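Local coordinates for large adhesion protein (Lap) involved in biofilm formation (PDB 6XI3) that probably acts as a calcium-dependent bacterial adhesin in biofilm formation, its tandem Ig-like domains extending it toward its target, at residues 354-357 / 358-362; 201-204 / 205-209; 257-260 / 261-265. All blocks are in the same frame, centred on the assembly; numbering follows the deposited sequence.

Overall arrangement
All three contacts are tight turns closing beta hairpins in the Ig-like beta-sandwich domains of one elongated chain. Interactions 1 and 3 are the equivalent hairpin in two successive domains. Their centres are about 42 Å apart, on the same side of the chain's centre. Interaction 2 closes a different hairpin, 193-202 with 208-217, and lies on the opposite side, about 66 Å from interaction 3 and about 107 Å from interaction 1, centre to centre. Interaction 2 supplies Asn205 to a bound calcium. Interaction 1 supplies Ser357 to a sodium, and this side chain is also about 10 Å from a calcium. In interaction 3 the Ser260 side chain is about 9 Å from a calcium.

Interaction 1: 354-357 / 358-362; sequences ITDS and TGNVV. With NA (sodium ion), chain H.
The hairpin of strands 349-356 and 361-367 closes in a type I turn from Asp356 to Gly359 with a G1 bulge, and the Asp356 carboxylate sits inside it. Gly359 takes the positive phi of the bulge, at 90°. Gly359 N bonds back to Asp356 O, and Asp356 N reaches Asn360 O. The CG of Asp356 stands between its own backbone N and carbonyl carbon (chi1 75°), which folds the carboxylate over the turn. Asp356 OD1 accepts Thr358 N at 3.1 Å and Asn360 N at 2.8 Å, from opposite faces of the carboxylate plane. Asp356 OD2 uses its syn lone pair for Asn360 ND2, 2.8 Å away. The carboxylate and amide planes are 66° apart. Further down, Ile354 CD1 lies 4.3 Å from Val362 CG1, while Thr355 OG1 is 3.6 Å from Val361 CG2 on the other face. At the tip, Ser357 OG binds the sodium at 2.7 Å, with Val385 O and Asp388 O completing the protein ligands. Asp356 OD2 also takes a bond from Val385 N. One buried carboxylate therefore accepts four N-H groups. This probably disperses its negative charge, and the Val385 bond ties the turn to the loop that also binds the sodium.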
loop_
_atom_site.group_PDB
_atom_site.type_symbol
_atom_site.label_atom_id
_atom_site.label_comp_id
_atom_site.label_asym_id
_atom_site.label_seq_id
_atom_site.Cartn_x
_atom_site.Cartn_y
_atom_site.Cartn_z
ATOM N N ILE A 354 43.422 48.218 13.519
ATOM C CA ILE A 354 43.762 49.353 14.414
ATOM C C ILE A 354 44.134 50.497 13.471
ATOM O O ILE A 354 45.060 50.288 12.687
ATOM C CB ILE A 354 44.911 48.974 15.357
ATOM C CG1 ILE A 354 44.581 47.693 16.132
ATOM C CG2 ILE A 354 45.246 50.117 16.296
ATOM C CD1 ILE A 354 45.796 46.848 16.358
ATOM N N THR A 355 43.364 51.580 13.500
ATOM C CA THR A 355 43.552 52.775 12.658
ATOM C C THR A 355 44.058 53.913 13.550
ATOM O O THR A 355 43.476 54.149 14.594
ATOM C CB THR A 355 42.247 53.082 11.917
ATOM O OG1 THR A 355 41.899 51.832 11.312
ATOM C CG2 THR A 355 42.378 54.213 10.909
ATOM N N ASP A 356 45.117 54.586 13.126
ATOM C CA ASP A 356 45.653 55.779 13.829
ATOM C C ASP A 356 44.995 57.055 13.266
ATOM O O ASP A 356 44.116 56.946 12.391
ATOM C CB ASP A 356 47.173 55.738 13.725
ATOM C CG ASP A 356 47.732 56.114 12.371
ATOM O OD1 ASP A 356 46.933 56.544 11.481
ATOM O OD2 ASP A 356 48.967 56.012 12.228
ATOM N N SER A 357 45.397 58.229 13.763
ATOM C CA SER A 357 44.709 59.527 13.534
ATOM C C SER A 357 44.990 60.050 12.119
ATOM O O SER A 357 44.342 61.040 11.739
ATOM C CB SER A 357 45.085 60.565 14.571
ATOM O OG SER A 357 46.489 60.624 14.734
ATOM N N THR A 358 45.913 59.446 11.369
ATOM C CA THR A 358 46.227 59.890 9.982
ATOM C C THR A 358 45.796 58.825 8.963
ATOM O O THR A 358 46.131 58.990 7.780
ATOM C CB THR A 358 47.692 60.332 9.866
ATOM O OG1 THR A 358 48.562 59.202 9.772
ATOM C CG2 THR A 358 48.128 61.195 11.034
ATOM N N GLY A 359 45.078 57.776 9.388
ATOM C CA GLY A 359 44.549 56.722 8.494
ATOM C C GLY A 359 45.477 55.527 8.260
ATOM O O GLY A 359 45.096 54.688 7.453
ATOM N N ASN A 360 46.638 55.402 8.914
ATOM C CA ASN A 360 47.477 54.172 8.800
ATOM C C ASN A 360 46.740 53.009 9.479
ATOM O O ASN A 360 45.933 53.267 10.378
ATOM C CB ASN A 360 48.848 54.339 9.440
ATOM C CG ASN A 360 49.627 55.476 8.831
ATOM O OD1 ASN A 360 49.749 55.545 7.610
ATOM N ND2 ASN A 360 50.177 56.336 9.669
ATOM N N VAL A 361 46.912 51.791 8.997
ATOM C CA VAL A 361 46.088 50.648 9.492
ATOM C C VAL A 361 47.024 49.482 9.778
ATOM O O VAL A 361 47.944 49.242 8.988
ATOM C CB VAL A 361 44.941 50.255 8.536
ATOM C CG1 VAL A 361 44.183 49.031 9.021
ATOM C CG2 VAL A 361 43.954 51.396 8.341
ATOM N N VAL A 362 46.790 48.820 10.910
ATOM C CA VAL A 362 47.368 47.490 11.233
ATOM C C VAL A 362 46.221 46.489 11.159
ATOM O O VAL A 362 45.171 46.756 11.760
ATOM C CB VAL A 362 48.044 47.431 12.612
ATOM C CG1 VAL A 362 48.298 45.986 13.029
ATOM C CG2 VAL A 362 49.331 48.239 12.632
HETATM NA NA NA H . 47.155 58.365 16.072
#

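Interaction 2: 201-204 / 205-209; sequences AQDR and NGNAV. With CA (calcium ion), chain E.
Asp203 and Asn205 meet at the calcium end of this turn. Asn205 OD1 binds the calcium directly at 2.3 Å. Water 1 is a second ligand, 2.4 Å from the calcium, and donates a hydrogen bond to Asp203 OD2. Asp203 is thus linked to the metal through the water, and probably helps to position it. Its other oxygen holds the backbone: Asp203 OD1 accepts Asn205 N at 2.9 Å and Asn207 N at 3.0 Å, from opposite faces of the carboxylate. Asp203 CG sits between its own backbone N and carbonyl carbon (chi1 77°), which brings the carboxylate over the turn. Second-shell bonds fix the metal end. Asn205 ND2 is tied to Leu120 O, and Arg204 NH1 forms a salt bridge with Asp149. Asp149 itself binds the calcium, with Asp95, Asp121 and Thr123. The Asn207 side chain lies across the Asp203 carboxylate with its amide plane 86° from it, touching through Asn207 CB, 3.6 Å from Asp203 OD2. On the outer side the extended Gln202 lies along the bulge, its CG 3.6 Å from Gly206 C. Nearer the strands, Ala201 CB rests 4.2 Å from Val209 CG2, and both side chains pack on Leu127. Asp121 and Thr123 lie between strands 111-120 and 126-135, at the junction of two domains. A type I turn with a G1 bulge here completes the interdomain calcium site of an RTX adhesin extender region.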
loop_
_atom_site.group_PDB
_atom_site.type_symbol
_atom_site.label_atom_id
_atom_site.label_comp_id
_atom_site.label_asym_id
_atom_site.label_seq_id
_atom_site.Cartn_x
_atom_site.Cartn_y
_atom_site.Cartn_z
ATOM N N ALA A 201 -18.887 -20.774 -7.347
ATOM C CA ALA A 201 -20.116 -21.202 -8.047
ATOM C C ALA A 201 -20.593 -22.472 -7.361
ATOM O O ALA A 201 -19.989 -22.838 -6.353
ATOM C CB ALA A 201 -19.824 -21.370 -9.514
ATOM N N GLN A 202 -21.671 -23.070 -7.858
ATOM C CA GLN A 202 -22.201 -24.319 -7.276
ATOM C C GLN A 202 -22.238 -25.360 -8.399
ATOM O O GLN A 202 -22.653 -25.017 -9.505
ATOM C CB GLN A 202 -23.556 -24.033 -6.618
ATOM C CG GLN A 202 -23.947 -25.085 -5.600
ATOM C CD GLN A 202 -25.238 -24.777 -4.879
ATOM O OE1 GLN A 202 -26.345 -24.967 -5.400
ATOM N NE2 GLN A 202 -25.082 -24.360 -3.636
ATOM N N ASP A 203 -21.764 -26.565 -8.140
ATOM C CA ASP A 203 -21.814 -27.659 -9.124
ATOM C C ASP A 203 -23.224 -28.273 -9.038
ATOM O O ASP A 203 -24.042 -27.895 -8.155
ATOM C CB ASP A 203 -20.643 -28.630 -8.937
ATOM C CG ASP A 203 -20.765 -29.601 -7.789
ATOM O OD1 ASP A 203 -21.870 -29.694 -7.199
ATOM O OD2 ASP A 203 -19.751 -30.279 -7.500
ATOM N N ARG A 204 -23.526 -29.167 -9.952
ATOM C CA ARG A 204 -24.910 -29.671 -10.115
ATOM C C ARG A 204 -25.257 -30.600 -8.956
ATOM O O ARG A 204 -26.423 -30.982 -8.860
ATOM C CB ARG A 204 -25.020 -30.397 -11.440
ATOM C CG ARG A 204 -24.765 -29.543 -12.664
ATOM C CD ARG A 204 -25.054 -30.456 -13.830
ATOM N NE ARG A 204 -25.047 -29.809 -15.113
ATOM C CZ ARG A 204 -24.023 -29.763 -15.948
ATOM N NH1 ARG A 204 -22.851 -30.265 -15.614
ATOM N NH2 ARG A 204 -24.154 -29.144 -17.095
ATOM N N ASN A 205 -24.298 -30.987 -8.111
ATOM C CA ASN A 205 -24.637 -31.764 -6.891
ATOM C C ASN A 205 -24.751 -30.831 -5.682
ATOM O O ASN A 205 -24.852 -31.332 -4.591
ATOM C CB ASN A 205 -23.670 -32.922 -6.664
ATOM C CG ASN A 205 -23.729 -33.923 -7.789
ATOM O OD1 ASN A 205 -22.940 -33.827 -8.729
ATOM N ND2 ASN A 205 -24.671 -34.858 -7.699
ATOM N N GLY A 206 -24.788 -29.520 -5.878
ATOM C CA GLY A 206 -25.008 -28.570 -4.770
ATOM C C GLY A 206 -23.742 -28.269 -3.975
ATOM O O GLY A 206 -23.889 -27.770 -2.853
ATOM N N ASN A 207 -22.546 -28.527 -4.521
ATOM C CA ASN A 207 -21.270 -28.315 -3.785
ATOM C C ASN A 207 -20.665 -26.988 -4.243
ATOM O O ASN A 207 -20.608 -26.733 -5.488
ATOM C CB ASN A 207 -20.245 -29.435 -3.987
ATOM C CG ASN A 207 -20.763 -30.802 -3.600
ATOM O OD1 ASN A 207 -21.018 -31.625 -4.466
ATOM N ND2 ASN A 207 -20.997 -31.022 -2.324
ATOM N N ALA A 208 -20.226 -26.165 -3.283
ATOM C CA ALA A 208 -19.508 -24.906 -3.586
ATOM C C ALA A 208 -18.191 -25.280 -4.274
ATOM O O ALA A 208 -17.510 -26.168 -3.764
ATOM C CB ALA A 208 -19.292 -24.107 -2.319
ATOM N N VAL A 209 -17.894 -24.692 -5.431
ATOM C CA VAL A 209 -16.560 -24.787 -6.096
ATOM C C VAL A 209 -15.979 -23.367 -6.173
ATOM O O VAL A 209 -16.734 -22.395 -6.444
ATOM C CB VAL A 209 -16.615 -25.461 -7.481
ATOM C CG1 VAL A 209 -16.988 -26.945 -7.388
ATOM C CG2 VAL A 209 -17.554 -24.737 -8.434
HETATM CA CA CA E . -20.937 -33.932 -9.806
HETATM O O HOH W 1 -19.846 -32.770 -8.029
#

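Interaction 3: 257-260 / 261-265; sequences VTDS and AGNVV
Asp259 and Asn263 form the tight side of this type I turn with a G1 bulge, which runs from Asp259 to Gly262. Asp259 OD1 is gripped by Asn263 N at 2.7 Å and Ala261 N at 3.0 Å, one on each face of the carboxylate. Asn263 ND2 donates to the syn lone pair of Asp259 OD2, 2.9 Å away, with OD2 close to the plane of the amide. The two flat groups are turned 71° against each other. Setting the Asn263 CG beside its own backbone N (chi1 -55°) brings the amide over to the carboxylate. Val288 N supplies another bond to Asp259 OD2. Val257 continues this inner side, packing on Leu287 and Leu292, with its CB 4.5 Å from Val265 CB. The opposite face of the hairpin is looser. Thr258 and Val264 lie side by side there, Thr258 OG1 to Val264 CG2 at 3.9 Å, and Val264 is exposed. The tip of Ala261 and Gly262 is also exposed. Ser260, though exposed, hydrogen-bonds through OG to the backbone O of Asp289, a residue of a calcium site. The buried Asp259 charge is thus met by N-H groups of the turn and of the neighbouring loop, which probably stabilises it as a carboxylate.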
loop_
_atom_site.group_PDB
_atom_site.type_symbol
_atom_site.label_atom_id
_atom_site.label_comp_id
_atom_site.label_asym_id
_atom_site.label_seq_id
_atom_site.Cartn_x
_atom_site.Cartn_y
_atom_site.Cartn_z
ATOM N N VAL A 257 15.922 16.427 10.824
ATOM C CA VAL A 257 16.233 17.877 10.782
ATOM C C VAL A 257 17.740 18.001 10.975
ATOM O O VAL A 257 18.241 17.559 12.027
ATOM C CB VAL A 257 15.479 18.688 11.853
ATOM C CG1 VAL A 257 15.672 20.173 11.626
ATOM C CG2 VAL A 257 14.006 18.352 11.917
ATOM N N THR A 258 18.406 18.624 10.005
ATOM C CA THR A 258 19.880 18.684 9.923
ATOM C C THR A 258 20.277 20.160 9.974
ATOM O O THR A 258 19.694 20.967 9.232
ATOM C CB THR A 258 20.401 17.901 8.707
ATOM O OG1 THR A 258 19.866 16.569 8.717
ATOM C CG2 THR A 258 21.913 17.792 8.702
ATOM N N ASP A 259 21.216 20.478 10.845
ATOM C CA ASP A 259 21.663 21.867 11.070
ATOM C C ASP A 259 22.947 22.094 10.261
ATOM O O ASP A 259 23.370 21.179 9.559
ATOM C CB ASP A 259 21.786 22.163 12.562
ATOM C CG ASP A 259 23.022 21.619 13.281
ATOM O OD1 ASP A 259 23.894 20.988 12.640
ATOM O OD2 ASP A 259 23.054 21.777 14.494
ATOM N N SER A 260 23.485 23.306 10.362
ATOM C CA SER A 260 24.621 23.828 9.562
ATOM C C SER A 260 25.945 23.189 10.010
ATOM O O SER A 260 26.931 23.354 9.293
ATOM C CB SER A 260 24.671 25.334 9.672
ATOM O OG SER A 260 24.778 25.773 11.027
ATOM N N ALA A 261 25.960 22.463 11.129
ATOM C CA ALA A 261 27.166 21.797 11.694
ATOM C C ALA A 261 27.085 20.277 11.487
ATOM O O ALA A 261 28.006 19.548 11.892
ATOM C CB ALA A 261 27.310 22.164 13.160
ATOM N N GLY A 262 26.011 19.802 10.868
ATOM C CA GLY A 262 25.798 18.371 10.606
ATOM C C GLY A 262 25.077 17.644 11.730
ATOM O O GLY A 262 25.009 16.415 11.645
ATOM N N ASN A 263 24.565 18.336 12.759
ATOM C CA ASN A 263 23.805 17.678 13.862
ATOM C C ASN A 263 22.428 17.302 13.306
ATOM O O ASN A 263 21.910 18.048 12.429
ATOM C CB ASN A 263 23.676 18.559 15.107
ATOM C CG ASN A 263 25.027 19.030 15.619
ATOM O OD1 ASN A 263 25.892 18.208 15.911
ATOM N ND2 ASN A 263 25.220 20.335 15.720
ATOM N N VAL A 264 21.873 16.185 13.766
ATOM C CA VAL A 264 20.612 15.620 13.210
ATOM C C VAL A 264 19.657 15.378 14.379
ATOM O O VAL A 264 20.082 14.763 15.340
ATOM C CB VAL A 264 20.858 14.306 12.443
ATOM C CG1 VAL A 264 19.558 13.763 11.864
ATOM C CG2 VAL A 264 21.901 14.465 11.345
ATOM N N VAL A 265 18.412 15.820 14.251
ATOM C CA VAL A 265 17.287 15.432 15.145
ATOM C C VAL A 265 16.341 14.557 14.316
ATOM O O VAL A 265 16.066 14.939 13.154
ATOM C CB VAL A 265 16.587 16.690 15.686
ATOM C CG1 VAL A 265 15.160 16.429 16.130
ATOM C CG2 VAL A 265 17.393 17.341 16.794
#